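Long-range contact in uncharacterized protein (Staphylococcus aureus subsp. aureus Mu50, PDB 4QPV), which is of unknown function and belongs to the DUF1672 family, whose fold is built on a kinked-helix-beta-beta-beta repeat: residues A[59-70]-A[81-92]. Residues are numbered along the deposited sequence; the frame is centred on the assembly and turned at random. Where two conformers were deposited one is given.
Sequences FMDNFGLKVKAT and VFVHCDDHDIVF
Lys-68 and His-84 form an antiparallel hydrogen-bonded pair, Lys-68 N to His-84 O and His-84 N to Lys-68 O both spanning 2.9 Å. One step on, Ala-69 faces Val-83 as a non-hydrogen-bonded pair, and Thr-70 N gives a 2.8 Å bond to Phe-82 O. Toward Lys-66 the strands diverge, and water 2 bridges Lys-66 O and Asp-86 N. Asp-87 reaches over instead, its OD2 receiving Lys-66 N at 2.8 Å in a nearly straight bond (175°) on the anti side of the carboxylate, tilted about 31° out of its plane. A carboxylate suits this place because OD2 can also accept from water 1, which donates its other hydrogen to Gly-64 O, while OD1 takes His-88 ND1. Gly-64 ends the helical run with a positive phi that favours glycine, and 65-66 carry the chain to the strand. Helix 48-63 thus leads into the antiparallel meander 67-75, 78-87, 90-98, in a protein whose fold is described as a kinked-helix-beta-beta-beta repeat. Helix packs on sheet where Val-83 CG2, set between backbone N and carbonyl carbon (CG1 chi1 -59°), lies over one face of the Phe-59 ring, a CH-pi contact 3.8 Å from the centroid; a flat aromatic ring offers such a methyl a broad face. The branched Val-67 puts CG2 against Val-83 CB and CG1 against Cys-85 CB. In the connection, Leu-65 splits its methyls: CD1 abuts the Phe-92 ring edge, 3.7 Å from CE2, while CD2 meets Ile-90 CD1. On the face carrying Lys-68 and His-84, His-84 CB is met by Thr-70 CG2, while Thr-70 OG1 bonds Met-163 O and His-84 ND1 bonds Asn-93 OD1.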
loop_
_atom_site.group_PDB
_atom_site.type_symbol
_atom_site.label_atom_id
_atom_site.label_comp_id
_atom_site.label_asym_id
_atom_site.label_seq_id
_atom_site.Cartn_x
_atom_site.Cartn_y
_atom_site.Cartn_z
ATOM N N PHE A 59 -1.604 -1.765 -16.191
ATOM C CA PHE A 59 -2.406 -2.465 -15.180
ATOM C C PHE A 59 -3.623 -3.126 -15.796
ATOM O O PHE A 59 -4.020 -4.195 -15.326
ATOM C CB PHE A 59 -2.797 -1.523 -14.037
ATOM C CG PHE A 59 -1.669 -1.360 -13.050
ATOM C CD1 PHE A 59 -0.654 -0.434 -13.277
ATOM C CD2 PHE A 59 -1.576 -2.188 -11.930
ATOM C CE1 PHE A 59 0.427 -0.322 -12.387
ATOM C CE2 PHE A 59 -0.483 -2.098 -11.062
ATOM C CZ PHE A 59 0.509 -1.167 -11.296
HETATM N N MSE A 60 -4.191 -2.536 -16.876
HETATM C CA MSE A 60 -5.325 -3.163 -17.552
HETATM C C MSE A 60 -4.832 -4.403 -18.321
HETATM O O MSE A 60 -5.409 -5.473 -18.164
HETATM C CB MSE A 60 -6.074 -2.179 -18.478
HETATM C CG MSE A 60 -7.313 -2.802 -19.168
HETATM SE SE MSE A 60 -8.659 -3.549 -17.925
HETATM C CE MSE A 60 -9.437 -1.882 -17.320
ATOM N N ASP A 61 -3.752 -4.259 -19.131
ATOM C CA ASP A 61 -3.190 -5.360 -19.920
ATOM C C ASP A 61 -2.753 -6.561 -19.061
ATOM O O ASP A 61 -3.035 -7.708 -19.418
ATOM C CB ASP A 61 -1.981 -4.873 -20.731
ATOM C CG ASP A 61 -2.319 -3.946 -21.890
ATOM O OD1 ASP A 61 -3.511 -3.895 -22.289
ATOM O OD2 ASP A 61 -1.407 -3.262 -22.381
ATOM N N ASN A 62 -2.081 -6.299 -17.945
ATOM C CA ASN A 62 -1.509 -7.369 -17.129
ATOM C C ASN A 62 -2.392 -7.878 -15.999
ATOM O O ASN A 62 -2.316 -9.067 -15.698
ATOM C CB ASN A 62 -0.137 -6.941 -16.567
ATOM C CG ASN A 62 0.878 -6.807 -17.683
ATOM O OD1 ASN A 62 1.220 -7.786 -18.355
ATOM N ND2 ASN A 62 1.244 -5.578 -18.029
ATOM N N PHE A 63 -3.208 -7.030 -15.378
ATOM C CA PHE A 63 -4.022 -7.477 -14.247
ATOM C C PHE A 63 -5.534 -7.445 -14.504
ATOM O O PHE A 63 -6.296 -7.994 -13.694
ATOM C CB PHE A 63 -3.678 -6.660 -12.987
ATOM C CG PHE A 63 -2.203 -6.728 -12.661
ATOM C CD1 PHE A 63 -1.643 -7.885 -12.125
ATOM C CD2 PHE A 63 -1.359 -5.661 -12.952
ATOM C CE1 PHE A 63 -0.274 -7.957 -11.849
ATOM C CE2 PHE A 63 0.017 -5.743 -12.694
ATOM C CZ PHE A 63 0.549 -6.895 -12.155
ATOM N N GLY A 64 -5.959 -6.848 -15.621
ATOM C CA GLY A 64 -7.378 -6.758 -15.965
ATOM C C GLY A 64 -8.115 -5.812 -15.037
ATOM O O GLY A 64 -9.318 -5.965 -14.803
ATOM N N LEU A 65 -7.380 -4.839 -14.474
ATOM C CA LEU A 65 -7.935 -3.865 -13.540
ATOM C C LEU A 65 -7.835 -2.436 -14.046
ATOM O O LEU A 65 -6.838 -2.053 -14.673
ATOM C CB LEU A 65 -7.216 -3.962 -12.191
ATOM C CG LEU A 65 -7.492 -5.256 -11.402
ATOM C CD1 LEU A 65 -6.426 -5.470 -10.332
ATOM C CD2 LEU A 65 -8.903 -5.247 -10.787
ATOM N N LYS A 66 -8.860 -1.642 -13.732
ATOM C CA LYS A 66 -8.923 -0.223 -14.056
ATOM C C LYS A 66 -8.272 0.563 -12.910
ATOM O O LYS A 66 -8.716 0.487 -11.764
ATOM C CB LYS A 66 -10.387 0.213 -14.285
ATOM C CG LYS A 66 -10.531 1.586 -14.949
ATOM C CD LYS A 66 -11.935 2.196 -14.788
ATOM C CE LYS A 66 -12.997 1.542 -15.647
ATOM N NZ LYS A 66 -14.362 2.040 -15.323
ATOM N N VAL A 67 -7.181 1.279 -13.210
ATOM C CA VAL A 67 -6.466 2.064 -12.191
ATOM C C VAL A 67 -6.412 3.514 -12.668
ATOM O O VAL A 67 -6.662 3.788 -13.851
ATOM C CB VAL A 67 -5.033 1.504 -11.847
ATOM C CG1 VAL A 67 -5.093 0.020 -11.519
ATOM C CG2 VAL A 67 -4.034 1.750 -12.999
ATOM N N LYS A 68 -6.068 4.416 -11.759
ATOM C CA LYS A 68 -5.903 5.841 -12.042
ATOM C C LYS A 68 -4.510 6.303 -11.557
ATOM O O LYS A 68 -4.174 6.102 -10.393
ATOM C CB LYS A 68 -7.027 6.652 -11.353
ATOM C CG LYS A 68 -7.024 8.143 -11.681
ATOM C CD LYS A 68 -7.748 8.440 -12.995
ATOM C CE LYS A 68 -7.753 9.909 -13.340
ATOM N NZ LYS A 68 -8.093 10.125 -14.774
ATOM N N ALA A 69 -3.724 6.952 -12.445
ATOM C CA ALA A 69 -2.417 7.486 -12.046
ATOM C C ALA A 69 -2.586 8.565 -10.960
ATOM O O ALA A 69 -3.484 9.403 -11.047
ATOM C CB ALA A 69 -1.696 8.083 -13.256
ATOM N N THR A 70 -1.750 8.518 -9.936
ATOM C CA THR A 70 -1.777 9.521 -8.865
ATOM C C THR A 70 -0.516 10.370 -8.877
ATOM O O THR A 70 -0.500 11.447 -8.293
ATOM C CB THR A 70 -1.906 8.846 -7.493
ATOM O OG1 THR A 70 -0.754 8.028 -7.305
ATOM C CG2 THR A 70 -3.183 8.037 -7.353
ATOM N N VAL A 81 5.291 5.534 -12.470
ATOM C CA VAL A 81 3.883 5.926 -12.326
ATOM C C VAL A 81 3.298 5.253 -11.105
ATOM O O VAL A 81 3.311 4.023 -11.035
ATOM C CB VAL A 81 3.005 5.585 -13.566
ATOM C CG1 VAL A 81 1.636 6.261 -13.483
ATOM C CG2 VAL A 81 3.700 5.926 -14.865
ATOM N N PHE A 82 2.756 6.044 -10.183
ATOM C CA PHE A 82 2.064 5.561 -8.989
ATOM C C PHE A 82 0.601 5.523 -9.398
ATOM O O PHE A 82 0.151 6.448 -10.087
ATOM C CB PHE A 82 2.312 6.509 -7.812
ATOM C CG PHE A 82 3.692 6.367 -7.223
ATOM C CD1 PHE A 82 4.814 6.851 -7.904
ATOM C CD2 PHE A 82 3.879 5.752 -5.991
ATOM C CE1 PHE A 82 6.094 6.694 -7.369
ATOM C CE2 PHE A 82 5.163 5.597 -5.456
ATOM C CZ PHE A 82 6.257 6.071 -6.145
ATOM N N VAL A 83 -0.112 4.453 -9.039
ATOM C CA VAL A 83 -1.512 4.287 -9.407
ATOM C C VAL A 83 -2.352 3.910 -8.177
ATOM O O VAL A 83 -1.841 3.320 -7.232
ATOM C CB VAL A 83 -1.721 3.245 -10.552
ATOM C CG1 VAL A 83 -0.959 3.625 -11.833
ATOM C CG2 VAL A 83 -1.367 1.813 -10.099
ATOM N N HIS A 84 -3.640 4.245 -8.220
ATOM C CA HIS A 84 -4.612 3.831 -7.225
ATOM C C HIS A 84 -5.679 3.028 -7.942
ATOM O O HIS A 84 -6.155 3.416 -9.016
ATOM C CB HIS A 84 -5.229 5.014 -6.443
ATOM C CG HIS A 84 -6.238 4.580 -5.409
ATOM N ND1 HIS A 84 -5.849 3.937 -4.245
ATOM C CD2 HIS A 84 -7.592 4.701 -5.408
ATOM C CE1 HIS A 84 -6.965 3.706 -3.563
ATOM N NE2 HIS A 84 -8.037 4.151 -4.214
ATOM N N CYS A 85 -6.029 1.897 -7.359
ATOM C CA CYS A 85 -7.064 1.020 -7.870
ATOM C C CYS A 85 -8.203 0.971 -6.872
ATOM O O CYS A 85 -7.965 0.844 -5.671
ATOM C CB CYS A 85 -6.508 -0.379 -8.120
ATOM S SG CYS A 85 -7.716 -1.539 -8.826
ATOM N N ASP A 86 -9.441 1.081 -7.381
ATOM C CA ASP A 86 -10.674 0.898 -6.610
ATOM C C ASP A 86 -11.669 0.378 -7.637
ATOM O O ASP A 86 -12.493 1.124 -8.162
ATOM C CB ASP A 86 -11.125 2.162 -5.848
ATOM C CG ASP A 86 -12.294 1.922 -4.884
ATOM O OD1 ASP A 86 -12.944 0.857 -4.984
ATOM O OD2 ASP A 86 -12.530 2.786 -4.005
ATOM N N ASP A 87 -11.517 -0.904 -7.971
ATOM C CA ASP A 87 -12.251 -1.551 -9.054
ATOM C C ASP A 87 -12.844 -2.855 -8.561
ATOM O O ASP A 87 -12.090 -3.745 -8.162
ATOM C CB ASP A 87 -11.268 -1.789 -10.219
ATOM C CG ASP A 87 -11.895 -2.301 -11.505
ATOM O OD1 ASP A 87 -13.152 -2.318 -11.595
ATOM O OD2 ASP A 87 -11.134 -2.665 -12.433
ATOM N N HIS A 88 -14.191 -2.966 -8.555
ATOM C CA HIS A 88 -14.921 -4.157 -8.062
ATOM C C HIS A 88 -14.467 -4.465 -6.600
ATOM O O HIS A 88 -14.229 -5.615 -6.236
ATOM C CB HIS A 88 -14.721 -5.370 -8.998
ATOM C CG HIS A 88 -15.386 -5.243 -10.339
ATOM N ND1 HIS A 88 -14.860 -4.438 -11.337
ATOM C CD2 HIS A 88 -16.490 -5.863 -10.818
ATOM C CE1 HIS A 88 -15.670 -4.575 -12.376
ATOM N NE2 HIS A 88 -16.660 -5.430 -12.114
ATOM N N ASP A 89 -14.313 -3.396 -5.795
ATOM C CA ASP A 89 -13.865 -3.382 -4.394
ATOM C C ASP A 89 -12.431 -3.897 -4.206
ATOM O O ASP A 89 -12.032 -4.142 -3.067
ATOM C CB ASP A 89 -14.832 -4.128 -3.463
ATOM C CG ASP A 89 -16.071 -3.322 -3.127
ATOM O OD1 ASP A 89 -15.998 -2.071 -3.170
ATOM O OD2 ASP A 89 -17.109 -3.939 -2.798
ATOM N N ILE A 90 -11.651 -4.046 -5.312
ATOM C CA ILE A 90 -10.219 -4.369 -5.213
ATOM C C ILE A 90 -9.524 -3.004 -5.070
ATOM O O ILE A 90 -9.575 -2.183 -5.999
ATOM C CB ILE A 90 -9.711 -5.219 -6.418
ATOM C CG1 ILE A 90 -10.419 -6.623 -6.417
ATOM C CG2 ILE A 90 -8.162 -5.331 -6.423
ATOM C CD1 ILE A 90 -10.457 -7.265 -7.714
ATOM N N VAL A 91 -8.932 -2.747 -3.896
ATOM C CA VAL A 91 -8.339 -1.447 -3.585
ATOM C C VAL A 91 -6.862 -1.573 -3.231
ATOM O O VAL A 91 -6.498 -2.309 -2.316
ATOM C CB VAL A 91 -9.116 -0.719 -2.446
ATOM C CG1 VAL A 91 -8.515 0.669 -2.148
ATOM C CG2 VAL A 91 -10.621 -0.625 -2.760
ATOM N N PHE A 92 -6.007 -0.827 -3.952
ATOM C CA PHE A 92 -4.564 -0.797 -3.674
ATOM C C PHE A 92 -3.925 0.392 -4.357
ATOM O O PHE A 92 -4.529 1.021 -5.234
ATOM C CB PHE A 92 -3.847 -2.106 -4.149
ATOM C CG PHE A 92 -3.889 -2.373 -5.650
ATOM C CD1 PHE A 92 -2.979 -1.762 -6.511
ATOM C CD2 PHE A 92 -4.883 -3.177 -6.202
ATOM C CE1 PHE A 92 -3.053 -1.969 -7.901
ATOM C CE2 PHE A 92 -4.924 -3.432 -7.583
ATOM C CZ PHE A 92 -4.007 -2.828 -8.424
HETATM O O HOH W 1 -11.635 -4.315 -14.469
HETATM O O HOH W 2 -9.870 2.152 -10.080
#